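Local coordinates for protein yhhW (PDB 1TQ5) that cleaves quercetin with molecular oxygen in vitro as a metal-dependent dioxygenase of the pirin family, though its physiological role is unknown, at residues M160-E171 with H216-D227. Numbering follows the deposited sequence.
Sequences MELYRWALLKDE and HADSDSEVLLFD
Leu-162 and Phe-226, a non-hydrogen-bonded pair on the neighbouring antiparallel strands 161-167 and 221-227 in the C-terminal cupin domain of this bicupin, send their side chains out side by side on the same face. Backbone hydrogen bonds tie the strands from Glu-161 with Asp-227 to Leu-167 with Ser-221, and side chains of successive pairs fall on opposite faces of the sheet. On the Leu-162 face, methyl CD1 sits over the centre of the Phe-226 ring, 3.5 Å from its centroid, in a CH-pi contact. With CG opposite the backbone N (chi1 173°), the Leu-162 branch runs toward Phe-226 and CD1 comes down on the ring face. The CE methyl of selenomethionine Met-160, its chain bent, meets the edge of the same ring at CD1 (3.6 Å). Replacing Phe-226 by alanine removes the ring and would probably leave the Leu-162 CD1 and Met-160 CE methyls beside a gap. Farther along this face, the aliphatic part of Arg-164 crosses the Glu-222 carboxylate, CD lying 3.5 Å from OE2; the charged ends do not touch. Arg-164 NH1 bonds Gln-142, Glu-222 OE2 bonds Tyr-67 OH, and Arg-164 NH2 reaches the same hydroxyl only weakly.

The other face carries Tyr-163, Trp-165 and Leu-225. Leu-225 CD1 comes in the indole plane at its edge, 3.6 Å from Trp-165 CZ3, while CD2 turns to Tyr-163. Tyr-163 OH donates to Glu-161 OE1 from above the carboxylate plane, and Glu-161 OE2 salt-bridges Arg-150.

Beyond strand 161-167, a type II turn from Leu-168 to Glu-171 lies against the end of strand 213-217 and the following loop. Ala-217 O accepts Asp-170 N, and Ala-217 N donates to Glu-171 O. Asp-220 OD1 accepts Lys-169 N at 3.1 Å, the donor standing 36° out of the carboxylate plane.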
loop_
_atom_site.group_PDB
_atom_site.type_symbol
_atom_site.label_atom_id
_atom_site.label_comp_id
_atom_site.label_asym_id
_atom_site.label_seq_id
_atom_site.Cartn_x
_atom_site.Cartn_y
_atom_site.Cartn_z
HETATM N N MSE A 160 10.149 -1.715 8.661
HETATM C CA MSE A 160 9.034 -0.797 8.461
HETATM C C MSE A 160 7.734 -1.305 9.065
HETATM O O MSE A 160 7.518 -2.507 9.190
HETATM C CB MSE A 160 8.826 -0.540 6.960
HETATM C CG MSE A 160 8.175 -1.690 6.188
HETATM SE SE MSE A 160 6.364 -1.765 6.363
HETATM C CE MSE A 160 5.885 -0.513 5.149
ATOM N N GLU A 161 6.872 -0.368 9.441
ATOM C CA GLU A 161 5.568 -0.697 9.996
ATOM C C GLU A 161 4.495 -0.035 9.138
ATOM O O GLU A 161 4.683 1.077 8.644
ATOM C CB GLU A 161 5.441 -0.181 11.426
ATOM C CG GLU A 161 6.442 -0.754 12.400
ATOM C CD GLU A 161 6.167 -0.295 13.814
ATOM O OE1 GLU A 161 5.977 0.926 14.009
ATOM O OE2 GLU A 161 6.145 -1.146 14.728
ATOM N N LEU A 162 3.374 -0.724 8.968
ATOM C CA LEU A 162 2.251 -0.211 8.196
ATOM C C LEU A 162 1.001 -0.313 9.058
ATOM O O LEU A 162 0.708 -1.364 9.626
ATOM C CB LEU A 162 2.046 -1.025 6.910
ATOM C CG LEU A 162 0.791 -0.696 6.082
ATOM C CD1 LEU A 162 0.832 0.759 5.605
ATOM C CD2 LEU A 162 0.696 -1.648 4.888
ATOM N N TYR A 163 0.277 0.792 9.161
ATOM C CA TYR A 163 -0.946 0.840 9.945
ATOM C C TYR A 163 -2.122 1.218 9.060
ATOM O O TYR A 163 -1.971 1.987 8.107
ATOM C CB TYR A 163 -0.843 1.902 11.039
ATOM C CG TYR A 163 0.254 1.695 12.051
ATOM C CD1 TYR A 163 -0.016 1.110 13.286
ATOM C CD2 TYR A 163 1.558 2.108 11.786
ATOM C CE1 TYR A 163 0.985 0.946 14.235
ATOM C CE2 TYR A 163 2.568 1.947 12.725
ATOM C CZ TYR A 163 2.273 1.365 13.949
ATOM O OH TYR A 163 3.271 1.200 14.885
ATOM N N ARG A 164 -3.285 0.653 9.363
ATOM C CA ARG A 164 -4.511 1.014 8.669
ATOM C C ARG A 164 -5.218 1.806 9.765
ATOM O O ARG A 164 -5.530 1.267 10.825
ATOM C CB ARG A 164 -5.340 -0.208 8.281
ATOM C CG ARG A 164 -6.699 0.182 7.719
ATOM C CD ARG A 164 -7.440 -0.991 7.096
ATOM N NE ARG A 164 -7.657 -2.100 8.020
ATOM C CZ ARG A 164 -8.350 -3.192 7.712
ATOM N NH1 ARG A 164 -8.500 -4.159 8.605
ATOM N NH2 ARG A 164 -8.896 -3.316 6.506
ATOM N N TRP A 165 -5.449 3.088 9.508
ATOM C CA TRP A 165 -6.054 3.972 10.492
ATOM C C TRP A 165 -7.453 4.439 10.096
ATOM O O TRP A 165 -7.613 5.208 9.147
ATOM C CB TRP A 165 -5.147 5.195 10.669
ATOM C CG TRP A 165 -5.054 5.724 12.064
ATOM C CD1 TRP A 165 -6.051 5.773 12.997
ATOM C CD2 TRP A 165 -3.906 6.322 12.672
ATOM N NE1 TRP A 165 -5.594 6.365 14.149
ATOM C CE2 TRP A 165 -4.280 6.712 13.978
ATOM C CE3 TRP A 165 -2.596 6.568 12.242
ATOM C CZ2 TRP A 165 -3.388 7.334 14.858
ATOM C CZ3 TRP A 165 -1.708 7.187 13.118
ATOM C CH2 TRP A 165 -2.111 7.562 14.412
ATOM N N ALA A 166 -8.464 3.972 10.820
ATOM C CA ALA A 166 -9.834 4.386 10.542
ATOM C C ALA A 166 -10.174 5.503 11.525
ATOM O O ALA A 166 -10.012 5.342 12.733
ATOM C CB ALA A 166 -10.794 3.213 10.714
ATOM N N LEU A 167 -10.627 6.639 11.007
ATOM C CA LEU A 167 -10.971 7.773 11.858
ATOM C C LEU A 167 -12.365 8.309 11.579
ATOM O O LEU A 167 -12.750 8.498 10.429
ATOM C CB LEU A 167 -9.963 8.913 11.671
ATOM C CG LEU A 167 -8.507 8.681 12.072
ATOM C CD1 LEU A 167 -7.706 9.925 11.747
ATOM C CD2 LEU A 167 -8.409 8.364 13.555
ATOM N N LEU A 168 -13.116 8.553 12.643
ATOM C CA LEU A 168 -14.459 9.098 12.517
ATOM C C LEU A 168 -14.318 10.605 12.349
ATOM O O LEU A 168 -13.260 11.170 12.625
ATOM C CB LEU A 168 -15.276 8.788 13.775
ATOM C CG LEU A 168 -15.549 7.307 14.037
ATOM C CD1 LEU A 168 -16.138 7.132 15.429
ATOM C CD2 LEU A 168 -16.486 6.763 12.968
ATOM N N LYS A 169 -15.384 11.254 11.898
ATOM C CA LYS A 169 -15.367 12.695 11.707
ATOM C C LYS A 169 -14.988 13.387 13.018
ATOM O O LYS A 169 -15.396 12.955 14.097
ATOM C CB LYS A 169 -16.743 13.169 11.239
ATOM C CG LYS A 169 -16.820 14.645 10.889
ATOM C CD LYS A 169 -18.203 15.006 10.374
ATOM C CE LYS A 169 -18.272 16.464 9.938
ATOM N NZ LYS A 169 -19.643 16.844 9.486
ATOM N N ASP A 170 -14.196 14.449 12.916
ATOM C CA ASP A 170 -13.748 15.214 14.079
ATOM C C ASP A 170 -12.815 14.463 15.029
ATOM O O ASP A 170 -12.502 14.955 16.115
ATOM C CB ASP A 170 -14.952 15.744 14.864
ATOM C CG ASP A 170 -15.611 16.937 14.192
ATOM O OD1 ASP A 170 -16.078 16.801 13.041
ATOM O OD2 ASP A 170 -15.661 18.018 14.820
ATOM N N GLU A 171 -12.373 13.276 14.631
ATOM C CA GLU A 171 -11.462 12.498 15.463
ATOM C C GLU A 171 -10.034 12.965 15.203
ATOM O O GLU A 171 -9.752 13.573 14.172
ATOM C CB GLU A 171 -11.597 11.004 15.152
ATOM C CG GLU A 171 -10.588 10.118 15.871
ATOM C CD GLU A 171 -10.868 8.634 15.692
ATOM O OE1 GLU A 171 -10.063 7.813 16.184
ATOM O OE2 GLU A 171 -11.895 8.289 15.065
ATOM N N HIS A 216 -6.161 14.842 11.756
ATOM C CA HIS A 216 -7.513 15.261 12.102
ATOM C C HIS A 216 -8.424 14.853 10.948
ATOM O O HIS A 216 -8.133 15.147 9.789
ATOM C CB HIS A 216 -7.572 16.780 12.313
ATOM C CG HIS A 216 -8.950 17.295 12.578
ATOM N ND1 HIS A 216 -9.869 17.514 11.572
ATOM C CD2 HIS A 216 -9.585 17.588 13.739
ATOM C CE1 HIS A 216 -11.009 17.920 12.102
ATOM N NE2 HIS A 216 -10.863 17.973 13.415
ATOM N N ALA A 217 -9.519 14.166 11.261
ATOM C CA ALA A 217 -10.449 13.723 10.224
ATOM C C ALA A 217 -11.593 14.715 10.022
ATOM O O ALA A 217 -12.380 14.964 10.936
ATOM C CB ALA A 217 -11.004 12.349 10.577
ATOM N N ASP A 218 -11.683 15.272 8.817
ATOM C CA ASP A 218 -12.725 16.239 8.495
ATOM C C ASP A 218 -14.032 15.514 8.169
ATOM O O ASP A 218 -15.109 16.115 8.144
ATOM C CB ASP A 218 -12.278 17.112 7.318
ATOM C CG ASP A 218 -10.896 17.717 7.534
ATOM O OD1 ASP A 218 -10.684 18.381 8.573
ATOM O OD2 ASP A 218 -10.018 17.528 6.663
ATOM N N SER A 219 -13.913 14.216 7.913
ATOM C CA SER A 219 -15.046 13.345 7.624
ATOM C C SER A 219 -14.553 11.942 7.958
ATOM O O SER A 219 -13.354 11.750 8.153
ATOM C CB SER A 219 -15.449 13.439 6.147
ATOM O OG SER A 219 -14.375 13.102 5.285
ATOM N N ASP A 220 -15.454 10.968 8.057
ATOM C CA ASP A 220 -15.025 9.605 8.358
ATOM C C ASP A 220 -13.973 9.265 7.314
ATOM O O ASP A 220 -14.204 9.436 6.120
ATOM C CB ASP A 220 -16.189 8.617 8.252
ATOM C CG ASP A 220 -17.338 8.968 9.176
ATOM O OD1 ASP A 220 -17.084 9.218 10.374
ATOM O OD2 ASP A 220 -18.497 8.984 8.703
ATOM N N SER A 221 -12.821 8.783 7.755
ATOM C CA SER A 221 -11.761 8.470 6.814
ATOM C C SER A 221 -10.994 7.215 7.175
ATOM O O SER A 221 -11.233 6.588 8.209
ATOM C CB SER A 221 -10.774 9.640 6.753
ATOM O OG SER A 221 -11.440 10.870 6.529
ATOM N N GLU A 222 -10.066 6.856 6.295
ATOM C CA GLU A 222 -9.189 5.717 6.512
ATOM C C GLU A 222 -7.904 6.011 5.761
ATOM O O GLU A 222 -7.935 6.394 4.591
ATOM C CB GLU A 222 -9.806 4.420 5.988
ATOM C CG GLU A 222 -8.892 3.210 6.181
ATOM C CD GLU A 222 -9.531 1.909 5.730
ATOM O OE1 GLU A 222 -10.613 1.567 6.259
ATOM O OE2 GLU A 222 -8.952 1.227 4.853
ATOM N N VAL A 223 -6.779 5.868 6.448
ATOM C CA VAL A 223 -5.484 6.100 5.833
ATOM C C VAL A 223 -4.552 4.957 6.155
ATOM O O VAL A 223 -4.735 4.239 7.143
ATOM C CB VAL A 223 -4.812 7.403 6.338
ATOM C CG1 VAL A 223 -5.679 8.606 6.009
ATOM C CG2 VAL A 223 -4.556 7.311 7.839
ATOM N N LEU A 224 -3.559 4.787 5.290
ATOM C CA LEU A 224 -2.536 3.777 5.469
ATOM C C LEU A 224 -1.329 4.603 5.880
ATOM O O LEU A 224 -0.972 5.569 5.197
ATOM C CB LEU A 224 -2.245 3.051 4.153
ATOM C CG LEU A 224 -3.393 2.259 3.513
ATOM C CD1 LEU A 224 -2.900 1.600 2.245
ATOM C CD2 LEU A 224 -3.907 1.202 4.490
ATOM N N LEU A 225 -0.718 4.249 7.004
ATOM C CA LEU A 225 0.438 4.988 7.468
ATOM C C LEU A 225 1.664 4.100 7.411
ATOM O O LEU A 225 1.763 3.099 8.127
ATOM C CB LEU A 225 0.218 5.510 8.893
ATOM C CG LEU A 225 1.281 6.499 9.398
ATOM C CD1 LEU A 225 0.656 7.491 10.371
ATOM C CD2 LEU A 225 2.425 5.737 10.053
ATOM N N PHE A 226 2.583 4.468 6.525
ATOM C CA PHE A 226 3.826 3.736 6.333
ATOM C C PHE A 226 4.927 4.385 7.158
ATOM O O PHE A 226 5.281 5.531 6.896
ATOM C CB PHE A 226 4.243 3.794 4.864
ATOM C CG PHE A 226 3.306 3.090 3.928
ATOM C CD1 PHE A 226 3.508 1.756 3.593
ATOM C CD2 PHE A 226 2.245 3.775 3.342
ATOM C CE1 PHE A 226 2.668 1.117 2.680
ATOM C CE2 PHE A 226 1.404 3.153 2.434
ATOM C CZ PHE A 226 1.616 1.817 2.099
ATOM N N ASP A 227 5.453 3.671 8.153
ATOM C CA ASP A 227 6.560 4.180 8.981
ATOM C C ASP A 227 7.808 3.540 8.361
ATOM O O ASP A 227 8.078 2.351 8.563
ATOM C CB ASP A 227 6.409 3.720 10.436
ATOM C CG ASP A 227 7.336 4.474 11.392
ATOM O OD1 ASP A 227 8.559 4.525 11.132
ATOM O OD2 ASP A 227 6.840 5.013 12.406
HETATM O O HOH W 1 -11.982 17.918 15.868
HETATM O O HOH W 2 -13.405 19.086 14.199
#